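Local coordinates for uncharacterized protein (PDB 4QB7) that is probably a component of the fimbrial tip, part of the filamentous surface appendages that mediate cell adhesion and biofilm formation, at residues G41-Q46 with F94-Y99; F63-H68 with I111-Q116; N173-P178 with K324-L329; S313-T318 with I338-N343. All blocks are in the same frame, centred on the assembly; numbering follows the deposited sequence.

How the interactions relate
The four contacts form two clusters on opposite sides of the chain's centre. Interactions 1 and 2 have centres about 7 Å apart and meet through Tyr96 with Asn66 and through Ile42 with Glu67. Interactions 3 and 4 have centres about 9 Å apart and meet through Tyr327 with Thr318 and His325 with Asp342. Between the clusters the centres are 36 to 39 Å apart. Within each cluster the segments alternate along the chain, and the first cluster is complete before the second begins. All four contacts reach one mixed sheet, in which strand 159-178 pairs with strands from both ends, so a continuous backbone framework runs through an elongated subunit.

Interaction 1. Residues G41-Q46 with F94-Y99; sequences GIFAYQ and FAYAPY. With SO4 (sulfate ion), chain P.
Gly41 and Phe43 pair with Tyr96 and Phe94 through four backbone hydrogen bonds, the evidence for a regular antiparallel ladder. Gly41 N reaches Tyr96 O at 3.1 Å and Tyr96 N returns to Gly41 O at 3.1 Å. One pair further on, Phe43 N meets Phe94 O at 2.9 Å and Phe94 N meets Phe43 O at 3.0 Å. Ile42 and Ala95 form the non-hydrogen-bonded pair between them, and the strand axes run at 165°.

Aromatic contacts fill the face shared by Phe43, Phe94 and Tyr96. Phe43 CE1 touches Tyr96 CD1 at 4.0 Å. Tyr96 holds CG between its backbone N and carbonyl carbon (chi1 77°), and its ring lies over Gly41, with the Gly41 N above one face toward the rim. Beyond the ladder, Tyr45 CE1 meets the edge of the Phe94 ring, 3.6 Å from Phe94 CD2, with the two ring planes at 87°.

After Ala97 a cis peptide bond precedes Pro98, and the chain brings Tyr99 back beside the start of the first strand. The edge of its ring meets Gly41, with Tyr99 CD1 3.7 Å from Gly41 CA.

Tyr96 OH is held by Asn66 OD1 and Glu100 N, whereas Tyr99 OH bonds to a sulfate ion that probably came from the crystallisation liquor. On the other face Ile42 and Ala95 rest on Phe162. The whole is a buried antiparallel pair in the mixed sheet, consistent with the transthyretin-like fold of the Mfa-like fimbrillins.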
# COMPACT_ATOMS: atom_id res chain seq x y z
N GLY A 41 4.85 -2.38 -16.30
CA GLY A 41 6.11 -2.15 -16.99
C GLY A 41 7.11 -3.27 -16.75
O GLY A 41 7.22 -3.77 -15.62
N ILE A 42 7.83 -3.68 -17.80
CA ILE A 42 8.80 -4.78 -17.76
C ILE A 42 10.22 -4.30 -17.98
O ILE A 42 10.47 -3.48 -18.86
CB ILE A 42 8.47 -5.86 -18.84
CG1 ILE A 42 6.98 -6.25 -18.85
CG2 ILE A 42 9.38 -7.09 -18.73
CD1 ILE A 42 6.54 -7.07 -20.09
N PHE A 43 11.16 -4.89 -17.22
CA PHE A 43 12.60 -4.81 -17.37
C PHE A 43 13.05 -6.17 -17.81
O PHE A 43 12.59 -7.16 -17.25
CB PHE A 43 13.31 -4.42 -16.08
CG PHE A 43 13.06 -3.03 -15.56
CD1 PHE A 43 12.01 -2.78 -14.67
CD2 PHE A 43 13.93 -1.99 -15.85
CE1 PHE A 43 11.81 -1.50 -14.12
CE2 PHE A 43 13.73 -0.71 -15.33
CZ PHE A 43 12.67 -0.48 -14.46
N ALA A 44 13.91 -6.26 -18.83
CA ALA A 44 14.43 -7.54 -19.28
C ALA A 44 15.92 -7.41 -19.59
O ALA A 44 16.35 -6.50 -20.28
CB ALA A 44 13.65 -8.05 -20.47
N TYR A 45 16.70 -8.34 -19.02
CA TYR A 45 18.15 -8.40 -19.11
C TYR A 45 18.59 -9.68 -19.80
O TYR A 45 18.42 -10.78 -19.27
CB TYR A 45 18.75 -8.34 -17.69
CG TYR A 45 18.44 -7.11 -16.87
CD1 TYR A 45 17.16 -6.88 -16.36
CD2 TYR A 45 19.44 -6.23 -16.49
CE1 TYR A 45 16.87 -5.77 -15.57
CE2 TYR A 45 19.17 -5.13 -15.67
CZ TYR A 45 17.87 -4.88 -15.25
OH TYR A 45 17.60 -3.79 -14.48
N GLN A 46 19.14 -9.55 -20.99
CA GLN A 46 19.65 -10.70 -21.72
C GLN A 46 21.11 -10.99 -21.29
O GLN A 46 21.97 -10.10 -21.32
CB GLN A 46 19.54 -10.49 -23.23
CG GLN A 46 19.87 -11.76 -24.00
CD GLN A 46 19.84 -11.52 -25.46
OE1 GLN A 46 19.02 -12.08 -26.19
NE2 GLN A 46 20.74 -10.68 -25.93
N PHE A 94 11.85 -8.55 -14.70
CA PHE A 94 11.35 -7.83 -13.53
C PHE A 94 10.15 -7.04 -14.00
O PHE A 94 10.07 -6.68 -15.18
CB PHE A 94 12.42 -6.91 -12.90
CG PHE A 94 13.67 -7.62 -12.47
CD1 PHE A 94 13.74 -8.26 -11.23
CD2 PHE A 94 14.79 -7.65 -13.30
CE1 PHE A 94 14.90 -8.92 -10.84
CE2 PHE A 94 15.96 -8.31 -12.89
CZ PHE A 94 16.00 -8.95 -11.68
N ALA A 95 9.22 -6.74 -13.10
CA ALA A 95 8.04 -5.97 -13.46
C ALA A 95 7.54 -5.18 -12.27
O ALA A 95 7.80 -5.58 -11.13
CB ALA A 95 6.95 -6.89 -13.98
N TYR A 96 6.83 -4.07 -12.52
CA TYR A 96 6.20 -3.24 -11.49
C TYR A 96 4.85 -2.73 -12.03
O TYR A 96 4.59 -2.75 -13.24
CB TYR A 96 7.12 -2.04 -11.06
CG TYR A 96 7.13 -0.92 -12.08
CD1 TYR A 96 7.90 -1.02 -13.24
CD2 TYR A 96 6.27 0.17 -11.95
CE1 TYR A 96 7.82 -0.06 -14.24
CE2 TYR A 96 6.16 1.12 -12.97
CZ TYR A 96 6.93 0.99 -14.11
OH TYR A 96 6.86 1.94 -15.10
N ALA A 97 4.01 -2.25 -11.14
CA ALA A 97 2.71 -1.67 -11.50
C ALA A 97 2.25 -0.73 -10.38
O ALA A 97 2.66 -0.92 -9.23
CB ALA A 97 1.67 -2.74 -11.80
N PRO A 98 1.47 0.33 -10.71
CA PRO A 98 0.94 0.69 -12.05
C PRO A 98 2.05 1.26 -12.92
O PRO A 98 3.03 1.77 -12.39
CB PRO A 98 -0.15 1.73 -11.71
CG PRO A 98 0.35 2.37 -10.46
CD PRO A 98 1.02 1.28 -9.68
N TYR A 99 1.92 1.14 -14.24
CA TYR A 99 2.94 1.63 -15.17
C TYR A 99 3.16 3.15 -15.07
O TYR A 99 2.20 3.91 -14.97
CB TYR A 99 2.53 1.24 -16.58
CG TYR A 99 3.45 1.77 -17.66
CD1 TYR A 99 4.63 1.11 -17.98
CD2 TYR A 99 3.09 2.88 -18.43
CE1 TYR A 99 5.47 1.59 -18.98
CE2 TYR A 99 3.90 3.34 -19.46
CZ TYR A 99 5.10 2.70 -19.72
OH TYR A 99 5.90 3.15 -20.74
S SO4 P . 4.47 5.07 -23.18
O1 SO4 P . 5.75 4.98 -22.48
O2 SO4 P . 4.18 3.81 -23.92
O3 SO4 P . 3.38 5.32 -22.25
O4 SO4 P . 4.56 6.20 -24.11

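Interaction 2. Residues F63-H68 with I111-Q116; sequences FMYNEH and ITLSGQ
Tyr65 and Gln116 bring the two backbones closest, with their CA atoms 6.4 Å apart, at a corner of segment 63-68 and in the loop after strand 111-113. At the corner Asn66 has a left-handed backbone (phi 51°), and Asn66 and Glu67 both face Ile42, a G1 beta bulge.

Tyr65 carries the contact. Its CG is anti to the backbone N (chi1 179°), and the ring beyond it reaches the loop. At the far end Tyr65 OH donates to Ser114 O at 2.8 Å; the carbonyl oxygen sits near the ring plane, whereas the hydroxyl stands 36° out of the carbonyl plane. Gln116 lies over one ring face: its CB is 4.1 Å from the centroid of the Tyr65 ring and almost on the normal, a CH-pi contact. The extended Gln116 chain then carries its amide past Tyr65 CB. An alanine in place of Tyr65 would probably leave Ser114 O without this donor and Gln116 CB without the ring face beneath its CH-pi contact.

Beside the ring contact, Leu113 CD1 touches the Asn66 amide, 3.5 Å from Asn66 CG. That amide is held at both ends, OD1 by Tyr96 OH and ND2 by Glu100 O.

The chemistry implies a loop tied to the corner by one hydrogen bond and a ring face, while alongside a fixed amide abuts the apolar cluster of Leu113, Phe43 and Tyr96.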
# COMPACT_ATOMS: atom_id res chain seq x y z
N PHE A 63 17.38 -5.63 -22.90
CA PHE A 63 16.37 -6.31 -23.71
C PHE A 63 15.03 -5.60 -23.68
O PHE A 63 14.36 -5.53 -24.69
CB PHE A 63 16.23 -7.76 -23.24
CG PHE A 63 15.54 -8.64 -24.23
CD1 PHE A 63 16.20 -9.11 -25.36
CD2 PHE A 63 14.20 -9.00 -24.05
CE1 PHE A 63 15.55 -9.91 -26.29
CE2 PHE A 63 13.55 -9.81 -24.97
CZ PHE A 63 14.22 -10.25 -26.09
N MSE A 64 14.61 -5.12 -22.50
CA MSE A 64 13.38 -4.35 -22.33
C MSE A 64 13.64 -3.33 -21.26
O MSE A 64 14.21 -3.69 -20.23
CB MSE A 64 12.17 -5.26 -21.96
CG MSE A 64 11.59 -6.09 -23.11
SE MSE A 64 10.01 -7.06 -22.53
CE MSE A 64 9.64 -8.06 -24.08
N TYR A 65 13.29 -2.06 -21.49
CA TYR A 65 13.45 -1.02 -20.47
C TYR A 65 12.11 -0.36 -20.29
O TYR A 65 11.67 0.39 -21.17
CB TYR A 65 14.57 -0.00 -20.79
CG TYR A 65 14.68 1.06 -19.72
CD1 TYR A 65 15.28 0.78 -18.50
CD2 TYR A 65 14.03 2.28 -19.86
CE1 TYR A 65 15.28 1.71 -17.46
CE2 TYR A 65 14.01 3.22 -18.82
CZ TYR A 65 14.66 2.94 -17.63
OH TYR A 65 14.65 3.87 -16.63
N ASN A 66 11.43 -0.67 -19.19
CA ASN A 66 10.10 -0.14 -18.88
C ASN A 66 9.15 -0.35 -20.07
O ASN A 66 8.49 0.58 -20.53
CB ASN A 66 10.17 1.34 -18.44
CG ASN A 66 8.90 1.85 -17.83
OD1 ASN A 66 8.25 1.15 -17.07
ND2 ASN A 66 8.53 3.07 -18.17
N GLU A 67 9.12 -1.59 -20.60
CA GLU A 67 8.24 -1.98 -21.71
C GLU A 67 6.81 -1.96 -21.22
O GLU A 67 6.52 -2.58 -20.21
CB GLU A 67 8.62 -3.36 -22.27
CG GLU A 67 7.92 -3.72 -23.56
CD GLU A 67 8.20 -2.81 -24.74
OE1 GLU A 67 9.38 -2.47 -24.97
OE2 GLU A 67 7.22 -2.42 -25.42
N HIS A 68 5.94 -1.18 -21.88
CA HIS A 68 4.54 -1.04 -21.48
C HIS A 68 3.70 -2.24 -21.93
O HIS A 68 3.43 -2.42 -23.13
CB HIS A 68 3.94 0.26 -22.04
CG HIS A 68 2.64 0.64 -21.40
ND1 HIS A 68 1.83 1.62 -21.95
CD2 HIS A 68 2.04 0.16 -20.28
CE1 HIS A 68 0.79 1.72 -21.14
NE2 HIS A 68 0.87 0.85 -20.13
N ILE A 111 6.69 7.41 -9.34
CA ILE A 111 7.63 6.31 -9.52
C ILE A 111 8.78 6.81 -10.41
O ILE A 111 8.54 7.26 -11.52
CB ILE A 111 6.93 5.03 -10.14
CG1 ILE A 111 5.97 4.34 -9.17
CG2 ILE A 111 7.95 4.02 -10.68
CD1 ILE A 111 5.04 3.24 -9.85
N THR A 112 10.02 6.73 -9.92
CA THR A 112 11.25 7.07 -10.65
C THR A 112 12.01 5.75 -10.78
O THR A 112 12.19 5.04 -9.78
CB THR A 112 12.03 8.19 -9.93
OG1 THR A 112 11.22 9.35 -9.83
CG2 THR A 112 13.32 8.55 -10.63
N LEU A 113 12.41 5.40 -12.00
CA LEU A 113 13.11 4.13 -12.22
C LEU A 113 14.60 4.33 -12.35
O LEU A 113 15.08 5.42 -12.73
CB LEU A 113 12.58 3.44 -13.50
CG LEU A 113 11.09 3.18 -13.64
CD1 LEU A 113 10.81 2.68 -14.99
CD2 LEU A 113 10.60 2.17 -12.64
N SER A 114 15.35 3.25 -12.08
CA SER A 114 16.79 3.20 -12.27
C SER A 114 17.05 3.34 -13.77
O SER A 114 16.24 2.89 -14.58
CB SER A 114 17.35 1.89 -11.72
OG SER A 114 16.60 0.79 -12.21
N GLY A 115 18.14 4.03 -14.13
CA GLY A 115 18.50 4.33 -15.51
C GLY A 115 18.62 3.15 -16.45
O GLY A 115 18.84 2.02 -16.02
N GLN A 116 18.51 3.44 -17.76
CA GLN A 116 18.60 2.48 -18.86
C GLN A 116 20.01 1.86 -18.96
O GLN A 116 20.17 0.78 -19.53
CB GLN A 116 18.24 3.18 -20.18
CG GLN A 116 18.01 2.24 -21.37
CD GLN A 116 17.24 2.90 -22.49
OE1 GLN A 116 17.06 4.14 -22.53
NE2 GLN A 116 16.76 2.07 -23.42

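Interaction 3. Residues N173-P178 with K324-L329; sequences NIKVKP and KHTYVL. With SO4 (sulfate ion), chain B.
Asn173 OD1 is gripped by Phe262 N and, more weakly, by Ile174 N and Leu261 N, while CB of the same residue meets Thr326 CG2 across the contact at 4.1 Å. The backbones form a parallel ladder with axes 15° apart. Its bonds zigzag: Tyr327 N to Asn173 O, Lys175 N to Tyr327 O at 2.9 Å, Leu329 N to Lys175 O at 2.9 Å, and Lys177 N to Leu329 O at 3.0 Å.

On the face of Ile174, Val176, Tyr327 and Leu329, Ile174 is the common neighbour. Its CG1 meets the edge of the Tyr327 ring, 4.0 Å from Tyr327 CD2, and its CG2 lies 3.9 Å from Leu329 CD1.

Lys175 and Val328 lie on the other face. Near them Lys177 places CG between its backbone N and carbonyl carbon (chi1 57°), and the extended chain beyond runs past Val328 to a sulfate ion, where Lys177 NZ donates to sulfate O4 at 2.9 Å. Ala258 N also binds this sulfate, which probably came from the crystallisation liquor. An alanine at Lys177 would probably leave the sulfate without this charged donor and Val328 CG1 without the methylene lying against it.

In the sheet, strand 159-178 has strand 259-270 antiparallel to it and strand 323-331 parallel to it. Strand 323-331 in turn pairs antiparallel with strand 338-346, so this parallel pair lies between antiparallel neighbours.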
# COMPACT_ATOMS: atom_id res chain seq x y z
N ASN A 173 -8.30 -0.82 7.61
CA ASN A 173 -9.33 -0.13 8.37
C ASN A 173 -8.88 0.23 9.76
O ASN A 173 -7.89 -0.28 10.26
CB ASN A 173 -10.62 -0.97 8.47
CG ASN A 173 -11.85 -0.19 8.14
OD1 ASN A 173 -12.09 0.88 8.68
ND2 ASN A 173 -12.65 -0.69 7.22
N ILE A 174 -9.62 1.14 10.37
CA ILE A 174 -9.53 1.58 11.76
C ILE A 174 -10.98 1.50 12.23
O ILE A 174 -11.85 2.18 11.68
CB ILE A 174 -8.84 2.93 11.97
CG1 ILE A 174 -7.41 2.88 11.42
CG2 ILE A 174 -8.83 3.25 13.47
CD1 ILE A 174 -6.73 4.16 11.26
N LYS A 175 -11.26 0.54 13.13
CA LYS A 175 -12.57 0.24 13.69
C LYS A 175 -12.63 0.70 15.15
O LYS A 175 -11.64 0.55 15.86
CB LYS A 175 -12.81 -1.27 13.59
CG LYS A 175 -13.03 -1.83 12.19
CD LYS A 175 -13.42 -3.27 12.29
CE LYS A 175 -13.75 -3.91 10.97
NZ LYS A 175 -13.62 -5.39 11.06
N VAL A 176 -13.77 1.25 15.61
CA VAL A 176 -13.90 1.75 17.00
C VAL A 176 -15.13 1.17 17.70
O VAL A 176 -16.16 0.97 17.07
CB VAL A 176 -13.94 3.30 17.08
CG1 VAL A 176 -13.75 3.78 18.51
CG2 VAL A 176 -12.90 3.95 16.17
N LYS A 177 -15.04 0.93 19.02
CA LYS A 177 -16.18 0.49 19.83
C LYS A 177 -16.01 0.88 21.29
O LYS A 177 -14.87 0.90 21.77
CB LYS A 177 -16.40 -1.03 19.73
CG LYS A 177 -15.20 -1.86 20.14
CD LYS A 177 -15.51 -3.30 20.30
CE LYS A 177 -14.22 -4.05 20.50
NZ LYS A 177 -14.43 -5.52 20.42
N PRO A 178 -17.10 1.13 22.06
CA PRO A 178 -16.94 1.32 23.51
C PRO A 178 -16.69 -0.04 24.19
O PRO A 178 -16.90 -1.08 23.54
CB PRO A 178 -18.28 1.92 23.92
CG PRO A 178 -19.26 1.28 22.98
CD PRO A 178 -18.53 1.13 21.68
N LYS A 324 -1.70 -6.46 5.58
CA LYS A 324 -2.93 -5.67 5.71
C LYS A 324 -3.19 -5.50 7.22
O LYS A 324 -3.43 -6.50 7.90
CB LYS A 324 -4.16 -6.36 5.05
CG LYS A 324 -4.15 -6.44 3.54
CD LYS A 324 -5.56 -6.65 2.96
CE LYS A 324 -5.96 -8.10 2.81
NZ LYS A 324 -7.40 -8.22 2.47
N HIS A 325 -3.14 -4.27 7.75
CA HIS A 325 -3.41 -4.02 9.18
C HIS A 325 -4.79 -3.41 9.38
O HIS A 325 -5.18 -2.46 8.69
CB HIS A 325 -2.37 -3.10 9.82
CG HIS A 325 -0.96 -3.60 9.81
ND1 HIS A 325 -0.47 -4.40 10.83
CD2 HIS A 325 0.05 -3.31 8.96
CE1 HIS A 325 0.80 -4.61 10.53
NE2 HIS A 325 1.17 -3.96 9.43
N THR A 326 -5.55 -3.98 10.33
CA THR A 326 -6.84 -3.44 10.78
C THR A 326 -6.67 -3.16 12.25
O THR A 326 -6.42 -4.09 13.02
CB THR A 326 -8.04 -4.38 10.55
OG1 THR A 326 -8.16 -4.71 9.16
CG2 THR A 326 -9.35 -3.80 11.10
N TYR A 327 -6.78 -1.89 12.64
CA TYR A 327 -6.67 -1.55 14.06
C TYR A 327 -8.04 -1.48 14.68
O TYR A 327 -8.93 -0.81 14.14
CB TYR A 327 -5.95 -0.22 14.27
CG TYR A 327 -4.57 -0.14 13.69
CD1 TYR A 327 -3.53 -0.92 14.20
CD2 TYR A 327 -4.26 0.76 12.67
CE1 TYR A 327 -2.25 -0.87 13.66
CE2 TYR A 327 -2.97 0.84 12.14
CZ TYR A 327 -1.97 0.02 12.63
OH TYR A 327 -0.69 0.10 12.13
N VAL A 328 -8.24 -2.21 15.78
CA VAL A 328 -9.51 -2.16 16.51
C VAL A 328 -9.24 -1.42 17.81
O VAL A 328 -8.43 -1.87 18.61
CB VAL A 328 -10.16 -3.55 16.71
CG1 VAL A 328 -11.47 -3.44 17.48
CG2 VAL A 328 -10.36 -4.25 15.36
N LEU A 329 -9.89 -0.26 17.97
CA LEU A 329 -9.79 0.64 19.13
C LEU A 329 -10.98 0.49 20.05
O LEU A 329 -12.13 0.65 19.61
CB LEU A 329 -9.75 2.12 18.66
CG LEU A 329 -8.47 2.73 18.14
CD1 LEU A 329 -7.81 1.89 17.03
CD2 LEU A 329 -8.77 4.10 17.64
S SO4 B . -14.38 -6.59 16.73
O1 SO4 B . -15.36 -7.62 16.40
O2 SO4 B . -13.19 -7.17 17.37
O3 SO4 B . -13.97 -5.92 15.48
O4 SO4 B . -15.05 -5.67 17.64

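Interaction 4. Residues S313-T318 with I338-N343; sequences SLPKNT and ITVEDN
Ser313 opens the contact with its backbone, its carbonyl O standing 3.7 Å from Val340 CG2. Leu314 follows, with Leu314 CD2 near Val340 CG1 at 4.3 Å; the same side chain also touches Leu287 of strand 286-296. Pro315 sets its ring against two side chains of the strand: Pro315 CD lies 3.9 Å from Val340 CG1, and Pro315 CG lies 3.6 Å from Asp342 CB. The chain then swings through Asn317, whose left-handed backbone (phi 59°) brings Thr318 round to face the strand.

Thr318 makes the polar contact. Its OG1 is anti to the backbone N (chi1 -157°) and donates to Asp342 OD2 at 2.6 Å, approaching from above the carboxylate plane, 39° out of it. Two residues of strand 323-331 extend the network: Tyr327 OH hydrogen-bonds to Thr318 OG1, and His325 ND1 to Asp342 OD1. Both Asp342 oxygens thus have partners, which would limit rotation of the carboxylate and probably stabilise its charge.

The segment belongs to the connection from strand 301-313, in an antiparallel sheet, to strand 323-331, in the mixed sheet. A loop passing between sheets and pinned to a strand of the second by proline contacts and a threonine hydroxyl fits the beta-sandwich architecture of transthyretin-like fimbrillin domains.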
# COMPACT_ATOMS: atom_id res chain seq x y z
N SER A 313 -1.47 5.12 20.95
CA SER A 313 -0.23 4.52 20.46
C SER A 313 -0.52 3.25 19.69
O SER A 313 -1.31 2.42 20.15
CB SER A 313 0.73 4.21 21.60
OG SER A 313 1.42 5.36 22.06
N LEU A 314 0.11 3.09 18.51
CA LEU A 314 -0.01 1.88 17.72
C LEU A 314 1.03 0.87 18.22
O LEU A 314 2.11 1.29 18.68
CB LEU A 314 0.13 2.15 16.21
CG LEU A 314 -0.95 3.04 15.62
CD1 LEU A 314 -0.64 3.38 14.18
CD2 LEU A 314 -2.35 2.45 15.80
N PRO A 315 0.71 -0.44 18.23
CA PRO A 315 1.66 -1.41 18.81
C PRO A 315 2.94 -1.57 18.01
O PRO A 315 3.04 -1.09 16.89
CB PRO A 315 0.86 -2.72 18.86
CG PRO A 315 -0.23 -2.56 17.88
CD PRO A 315 -0.55 -1.11 17.80
N LYS A 316 3.92 -2.25 18.59
CA LYS A 316 5.17 -2.53 17.90
C LYS A 316 4.89 -3.54 16.80
O LYS A 316 3.83 -4.18 16.81
CB LYS A 316 6.28 -3.02 18.86
CG LYS A 316 6.04 -4.35 19.57
CD LYS A 316 7.33 -4.82 20.21
CE LYS A 316 7.25 -6.15 20.92
NZ LYS A 316 8.60 -6.70 21.24
N ASN A 317 5.84 -3.67 15.85
CA ASN A 317 5.78 -4.62 14.73
C ASN A 317 4.52 -4.33 13.86
O ASN A 317 3.82 -5.24 13.44
CB ASN A 317 5.87 -6.08 15.24
CG ASN A 317 7.09 -6.35 16.11
OD1 ASN A 317 8.21 -5.91 15.83
ND2 ASN A 317 6.89 -7.06 17.22
N THR A 318 4.26 -3.04 13.62
CA THR A 318 3.15 -2.58 12.79
C THR A 318 3.73 -1.83 11.59
O THR A 318 4.90 -1.43 11.62
CB THR A 318 2.12 -1.77 13.60
OG1 THR A 318 0.87 -1.82 12.93
CG2 THR A 318 2.53 -0.34 13.82
N ILE A 338 -7.66 4.20 25.67
CA ILE A 338 -8.12 3.64 24.39
C ILE A 338 -7.11 2.56 24.10
O ILE A 338 -5.93 2.89 23.99
CB ILE A 338 -8.29 4.61 23.20
CG1 ILE A 338 -9.23 5.77 23.50
CG2 ILE A 338 -8.77 3.82 21.99
CD1 ILE A 338 -9.48 6.73 22.26
N THR A 339 -7.53 1.30 24.05
CA THR A 339 -6.60 0.19 23.79
C THR A 339 -6.72 -0.24 22.33
O THR A 339 -7.78 -0.05 21.74
CB THR A 339 -6.81 -0.95 24.78
OG1 THR A 339 -8.12 -1.45 24.66
CG2 THR A 339 -6.59 -0.52 26.20
N VAL A 340 -5.62 -0.77 21.75
CA VAL A 340 -5.55 -1.12 20.34
C VAL A 340 -5.22 -2.58 20.12
O VAL A 340 -4.37 -3.14 20.81
CB VAL A 340 -4.49 -0.22 19.61
CG1 VAL A 340 -4.42 -0.49 18.11
CG2 VAL A 340 -4.77 1.25 19.85
N GLU A 341 -5.87 -3.19 19.12
CA GLU A 341 -5.59 -4.53 18.62
C GLU A 341 -5.17 -4.39 17.18
O GLU A 341 -5.92 -3.81 16.39
CB GLU A 341 -6.79 -5.49 18.71
CG GLU A 341 -7.44 -5.68 20.07
CD GLU A 341 -8.73 -6.48 19.99
OE1 GLU A 341 -8.65 -7.71 19.80
OE2 GLU A 341 -9.82 -5.86 20.08
N ASP A 342 -4.00 -4.89 16.84
CA ASP A 342 -3.51 -4.88 15.47
C ASP A 342 -3.85 -6.22 14.85
O ASP A 342 -3.19 -7.22 15.14
CB ASP A 342 -1.99 -4.60 15.46
CG ASP A 342 -1.33 -4.33 14.12
OD1 ASP A 342 -2.00 -4.50 13.08
OD2 ASP A 342 -0.15 -3.95 14.12
N ASN A 343 -4.92 -6.26 14.07
CA ASN A 343 -5.30 -7.50 13.40
C ASN A 343 -4.61 -7.53 12.05
O ASN A 343 -4.84 -6.64 11.22
CB ASN A 343 -6.82 -7.60 13.27
CG ASN A 343 -7.52 -7.62 14.61
OD1 ASN A 343 -8.53 -6.97 14.79
ND2 ASN A 343 -7.01 -8.37 15.56